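PDB 3LMD: geranylgeranyl pyrophosphate synthase from Corynebacterium glutamicum, which probably builds long-chain isoprenyl diphosphates by condensing allylic and isopentenyl diphosphates, as in other magnesium-dependent members of the FPP/GGPP synthase family. Local coordinates for residues 99-103 with 153-157; 160-164 with 209-214. All coordinates share one frame; numbering follows the deposited sequence.

Contact 1 (99-103 with 153-157)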
loop_
_atom_site.group_PDB
_atom_site.type_symbol
_atom_site.label_atom_id
_atom_site.label_comp_id
_atom_site.label_asym_id
_atom_site.label_seq_id
_atom_site.Cartn_x
_atom_site.Cartn_y
_atom_site.Cartn_z
ATOM N N LYS A 99 -0.294 -8.723 -18.744
ATOM C CA LYS A 99 -0.486 -7.611 -17.813
ATOM C C LYS A 99 -0.934 -8.088 -16.403
ATOM O O LYS A 99 -0.481 -7.556 -15.378
ATOM C CB LYS A 99 -1.525 -6.646 -18.411
ATOM C CG LYS A 99 -1.656 -5.320 -17.725
ATOM C CD LYS A 99 -2.533 -4.329 -18.558
ATOM C CE LYS A 99 -1.993 -4.101 -19.977
ATOM N NZ LYS A 99 -2.600 -2.903 -20.647
ATOM N N ALA A 100 -1.861 -9.039 -16.354
ATOM C CA ALA A 100 -2.228 -9.662 -15.068
ATOM C C ALA A 100 -1.033 -10.308 -14.358
ATOM O O ALA A 100 -0.901 -10.187 -13.141
ATOM C CB ALA A 100 -3.380 -10.668 -15.248
ATOM N N ALA A 101 -0.148 -10.975 -15.095
ATOM C CA ALA A 101 1.016 -11.634 -14.503
ATOM C C ALA A 101 1.939 -10.598 -13.892
ATOM O O ALA A 101 2.544 -10.831 -12.824
ATOM C CB ALA A 101 1.782 -12.479 -15.557
ATOM N N VAL A 102 2.010 -9.443 -14.541
ATOM C CA VAL A 102 2.837 -8.359 -14.048
ATOM C C VAL A 102 2.223 -7.819 -12.757
ATOM O O VAL A 102 2.933 -7.521 -11.803
ATOM C CB VAL A 102 3.026 -7.240 -15.104
ATOM C CG1 VAL A 102 3.629 -5.948 -14.460
ATOM C CG2 VAL A 102 3.900 -7.756 -16.291
ATOM N N VAL A 103 0.899 -7.699 -12.738
ATOM C CA VAL A 103 0.231 -7.225 -11.525
ATOM C C VAL A 103 0.532 -8.174 -10.363
ATOM O O VAL A 103 0.841 -7.725 -9.251
ATOM C CB VAL A 103 -1.290 -7.102 -11.748
ATOM C CG1 VAL A 103 -2.053 -6.936 -10.385
ATOM C CG2 VAL A 103 -1.588 -5.883 -12.663
ATOM N N LEU A 153 -2.304 -0.626 -13.875
ATOM C CA LEU A 153 -2.542 -1.764 -14.796
ATOM C C LEU A 153 -3.908 -2.421 -14.581
ATOM O O LEU A 153 -4.615 -2.786 -15.535
ATOM C CB LEU A 153 -1.449 -2.828 -14.652
ATOM C CG LEU A 153 -0.042 -2.421 -15.105
ATOM C CD1 LEU A 153 0.940 -3.574 -14.825
ATOM C CD2 LEU A 153 -0.072 -2.041 -16.612
ATOM N N MET A 154 -4.288 -2.594 -13.327
ATOM C CA MET A 154 -5.613 -3.185 -13.007
ATOM C C MET A 154 -6.758 -2.361 -13.545
ATOM O O MET A 154 -7.800 -2.917 -13.884
ATOM C CB MET A 154 -5.794 -3.344 -11.461
ATOM C CG MET A 154 -4.888 -4.444 -10.928
ATOM S SD MET A 154 -5.342 -4.922 -9.200
ATOM C CE MET A 154 -5.899 -3.426 -8.666
ATOM N N SER A 155 -6.595 -1.037 -13.598
ATOM C CA SER A 155 -7.634 -0.178 -14.191
ATOM C C SER A 155 -7.903 -0.532 -15.652
ATOM O O SER A 155 -8.977 -0.244 -16.181
ATOM C CB SER A 155 -7.290 1.321 -14.076
ATOM O OG SER A 155 -6.312 1.762 -15.051
ATOM N N GLN A 156 -6.931 -1.168 -16.298
ATOM C CA GLN A 156 -7.101 -1.568 -17.687
ATOM C C GLN A 156 -7.582 -3.014 -17.782
ATOM O O GLN A 156 -8.031 -3.456 -18.849
ATOM C CB GLN A 156 -5.787 -1.394 -18.469
ATOM C CG GLN A 156 -5.298 0.069 -18.499
ATOM C CD GLN A 156 -4.068 0.225 -19.374
ATOM O OE1 GLN A 156 -3.068 -0.469 -19.171
ATOM N NE2 GLN A 156 -4.144 1.112 -20.363
ATOM N N LEU A 157 -7.517 -3.745 -16.674
ATOM C CA LEU A 157 -7.881 -5.171 -16.671
ATOM C C LEU A 157 -9.347 -5.373 -16.309
ATOM O O LEU A 157 -9.915 -6.394 -16.637
ATOM C CB LEU A 157 -6.971 -6.000 -15.743
ATOM C CG LEU A 157 -5.513 -6.074 -16.261
ATOM C CD1 LEU A 157 -4.603 -6.714 -15.212
ATOM C CD2 LEU A 157 -5.502 -6.924 -17.538
#
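Lys-99 to Val-103 and Leu-153 to Leu-157 are helical segments whose axes come within 9.9 Å and run largely antiparallel, at 140° between their N-to-C directions. Leu-153 fills the middle of the interface with a different partner on each branch. Leu-153 CD1 meets Val-102 CG1 at 3.6 Å, its CD2 lies 3.8 Å from Lys-99 CG, and its CB touches Val-103 CG2. The other methyl of Val-103, CG1, packs against CG of Met-154 at 3.8 Å, so the forked valine serves two neighbours at once. Leu-157 brings CD1 against the backbone of Ala-100, 3.8 Å from its N, where a small side chain allows close approach.

A lysine suits a place where a long apolar chain is covered by Leu-153 and Leu-157 but its end can reach the exposed Gln-156; a bend at chi3 (-57°) turns the ammonium that way. NZ of Lys-99 donates to OE1 of Gln-156 at 2.9 Å, from above the carbonyl plane rather than along a lone pair. Glu-95 is a weak, more distant ionic partner of the same NZ.

The pairing joins helices 95-118 and 132-157 of the all-helical prenyltransferase fold; helix 34-55 touches Val-102 and Leu-153, helix 159-181 meets Met-154, and helix 188-214 packs on Ala-100 and Leu-157.

Contact 2 (160-164 with 209-214); sequences DTVAH and YLGAMH
His-164 and Tyr-209 lay their rings against each other in an offset stack, with centroids 4.3 Å apart and planes only 14° from parallel. Tyr-209 CD2 sits over the centre of the imidazole of His-164, 3.5 Å from its ND1. Both side chains leave the backbone with CG opposite N (chi1 173° for His-164, and much the same for Tyr-209), and they run antiparallel to one another, overlapping along their sides. A flat polar ring suits the place of His-164, since it can stack by its face while NE2, on its rim, hydrogen-bonds Ser-206 OG, which, with the stack, helps hold the ring's rotation.

Segments 160-164 and 209-214 belong to helices 159-181 and 188-214, locally antiparallel in the all-helical fold of the prenyl synthases; their local axes lie 11.6 Å apart. The gap is filled by the two rings, Leu-210 and Met-213, with Thr-161 meeting the reach of His-214. Leu-210 places CG 3.9 Å from CD2 of His-164, approaching the ring obliquely, and also reaches Thr-161 with CD2.

Thr-161 shows why a beta-branched residue carrying a hydroxyl fits here. With chi1 at -66°, its OG1 meets NE2 of His-214 near the ring plane in a 2.7 Å hydrogen bond in which either atom could be the donor, while CG2 turns to Leu-210. Met-213, bent at chi2 and chi3, curls its CE back over one face of the neighbouring His-214 ring, 3.7 Å from Thr-161 OG1.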
loop_
_atom_site.group_PDB
_atom_site.type_symbol
_atom_site.label_atom_id
_atom_site.label_comp_id
_atom_site.label_asym_id
_atom_site.label_seq_id
_atom_site.Cartn_x
_atom_site.Cartn_y
_atom_site.Cartn_z
ATOM N N ASP A 160 -13.454 -6.778 -12.094
ATOM C CA ASP A 160 -13.374 -8.100 -11.483
ATOM C C ASP A 160 -11.935 -8.384 -11.022
ATOM O O ASP A 160 -11.720 -9.060 -10.020
ATOM C CB ASP A 160 -13.867 -9.175 -12.457
ATOM C CG ASP A 160 -15.362 -9.031 -12.791
ATOM O OD1 ASP A 160 -16.082 -8.277 -12.090
ATOM O OD2 ASP A 160 -15.810 -9.679 -13.751
ATOM N N THR A 161 -10.956 -7.877 -11.778
ATOM C CA THR A 161 -9.552 -8.051 -11.373
ATOM C C THR A 161 -9.294 -7.257 -10.111
ATOM O O THR A 161 -8.608 -7.729 -9.169
ATOM C CB THR A 161 -8.580 -7.616 -12.499
ATOM O OG1 THR A 161 -8.752 -8.519 -13.602
ATOM C CG2 THR A 161 -7.073 -7.624 -12.022
ATOM N N VAL A 162 -9.851 -6.055 -10.070
ATOM C CA VAL A 162 -9.658 -5.172 -8.914
ATOM C C VAL A 162 -10.284 -5.806 -7.645
ATOM O O VAL A 162 -9.696 -5.772 -6.574
ATOM C CB VAL A 162 -10.256 -3.762 -9.151
ATOM C CG1 VAL A 162 -10.106 -2.862 -7.904
ATOM C CG2 VAL A 162 -9.558 -3.064 -10.375
ATOM N N ALA A 163 -11.480 -6.377 -7.785
ATOM C CA ALA A 163 -12.188 -7.000 -6.660
ATOM C C ALA A 163 -11.369 -8.175 -6.155
ATOM O O ALA A 163 -11.192 -8.373 -4.935
ATOM C CB ALA A 163 -13.557 -7.496 -7.129
ATOM N N HIS A 164 -10.863 -8.973 -7.096
ATOM C CA HIS A 164 -10.044 -10.127 -6.741
ATOM C C HIS A 164 -8.736 -9.687 -6.082
ATOM O O HIS A 164 -8.295 -10.279 -5.095
ATOM C CB HIS A 164 -9.757 -10.978 -7.978
ATOM C CG HIS A 164 -8.795 -12.082 -7.719
ATOM N ND1 HIS A 164 -9.186 -13.294 -7.187
ATOM C CD2 HIS A 164 -7.447 -12.148 -7.867
ATOM C CE1 HIS A 164 -8.119 -14.067 -7.035
ATOM N NE2 HIS A 164 -7.054 -13.394 -7.440
ATOM N N TYR A 209 -5.795 -17.967 -10.939
ATOM C CA TYR A 209 -7.118 -17.390 -11.177
ATOM C C TYR A 209 -7.058 -16.358 -12.322
ATOM O O TYR A 209 -7.827 -16.424 -13.292
ATOM C CB TYR A 209 -7.648 -16.717 -9.882
ATOM C CG TYR A 209 -8.986 -16.026 -10.117
ATOM C CD1 TYR A 209 -10.191 -16.740 -10.049
ATOM C CD2 TYR A 209 -9.042 -14.665 -10.447
ATOM C CE1 TYR A 209 -11.447 -16.100 -10.292
ATOM C CE2 TYR A 209 -10.300 -14.011 -10.706
ATOM C CZ TYR A 209 -11.477 -14.746 -10.624
ATOM O OH TYR A 209 -12.685 -14.132 -10.866
ATOM N N LEU A 210 -6.116 -15.418 -12.221
ATOM C CA LEU A 210 -6.041 -14.297 -13.140
ATOM C C LEU A 210 -5.552 -14.735 -14.521
ATOM O O LEU A 210 -6.078 -14.266 -15.524
ATOM C CB LEU A 210 -5.121 -13.214 -12.560
ATOM C CG LEU A 210 -5.766 -12.428 -11.385
ATOM C CD1 LEU A 210 -4.677 -11.439 -10.839
ATOM C CD2 LEU A 210 -7.061 -11.695 -11.780
ATOM N N GLY A 211 -4.539 -15.594 -14.565
ATOM C CA GLY A 211 -4.026 -16.105 -15.836
ATOM C C GLY A 211 -5.136 -16.807 -16.593
ATOM O O GLY A 211 -5.336 -16.544 -17.776
ATOM N N ALA A 212 -5.884 -17.668 -15.907
ATOM C CA ALA A 212 -6.966 -18.405 -16.559
ATOM C C ALA A 212 -8.129 -17.476 -16.931
ATOM O O ALA A 212 -8.686 -17.577 -18.031
ATOM C CB ALA A 212 -7.454 -19.560 -15.675
ATOM N N MET A 213 -8.512 -16.579 -16.023
ATOM C CA MET A 213 -9.659 -15.720 -16.279
ATOM C C MET A 213 -9.420 -14.788 -17.472
ATOM O O MET A 213 -10.307 -14.628 -18.329
ATOM C CB MET A 213 -10.055 -14.891 -15.046
ATOM C CG MET A 213 -11.345 -14.022 -15.288
ATOM S SD MET A 213 -11.007 -12.378 -15.968
ATOM C CE MET A 213 -10.617 -11.598 -14.349
ATOM N N HIS A 214 -8.260 -14.137 -17.506
ATOM C CA HIS A 214 -7.935 -13.240 -18.623
ATOM C C HIS A 214 -7.697 -13.947 -19.955
ATOM O O HIS A 214 -7.725 -13.301 -20.998
ATOM C CB HIS A 214 -6.787 -12.278 -18.299
ATOM C CG HIS A 214 -7.196 -11.182 -17.368
ATOM N ND1 HIS A 214 -8.021 -10.152 -17.760
ATOM C CD2 HIS A 214 -7.014 -11.031 -16.033
ATOM C CE1 HIS A 214 -8.274 -9.367 -16.724
ATOM N NE2 HIS A 214 -7.673 -9.881 -15.660
#

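Contacts 1 and 2 come one after the other along the chain, without overlap, and their centres are 9 Å apart on the same side of the chain's centre. Two residues join them directly. His-214 touches both segments of contact 1, its CD2 lying 3.7 Å from Ala-100 CB and its CE1 3.4 Å from Leu-157 O. Met-154 reaches the other way, with CG 4.0 Å from Thr-161 CG2. The two contacts thus join helices 95-118, 132-157, 159-181 and 188-214 in one neighbourhood. Both lie away from the calcium-binding residues Asp-115, Asp-119, Glu-302 and Ser-305, although helix 95-118, which supplies segment 99-103, also carries Asp-115.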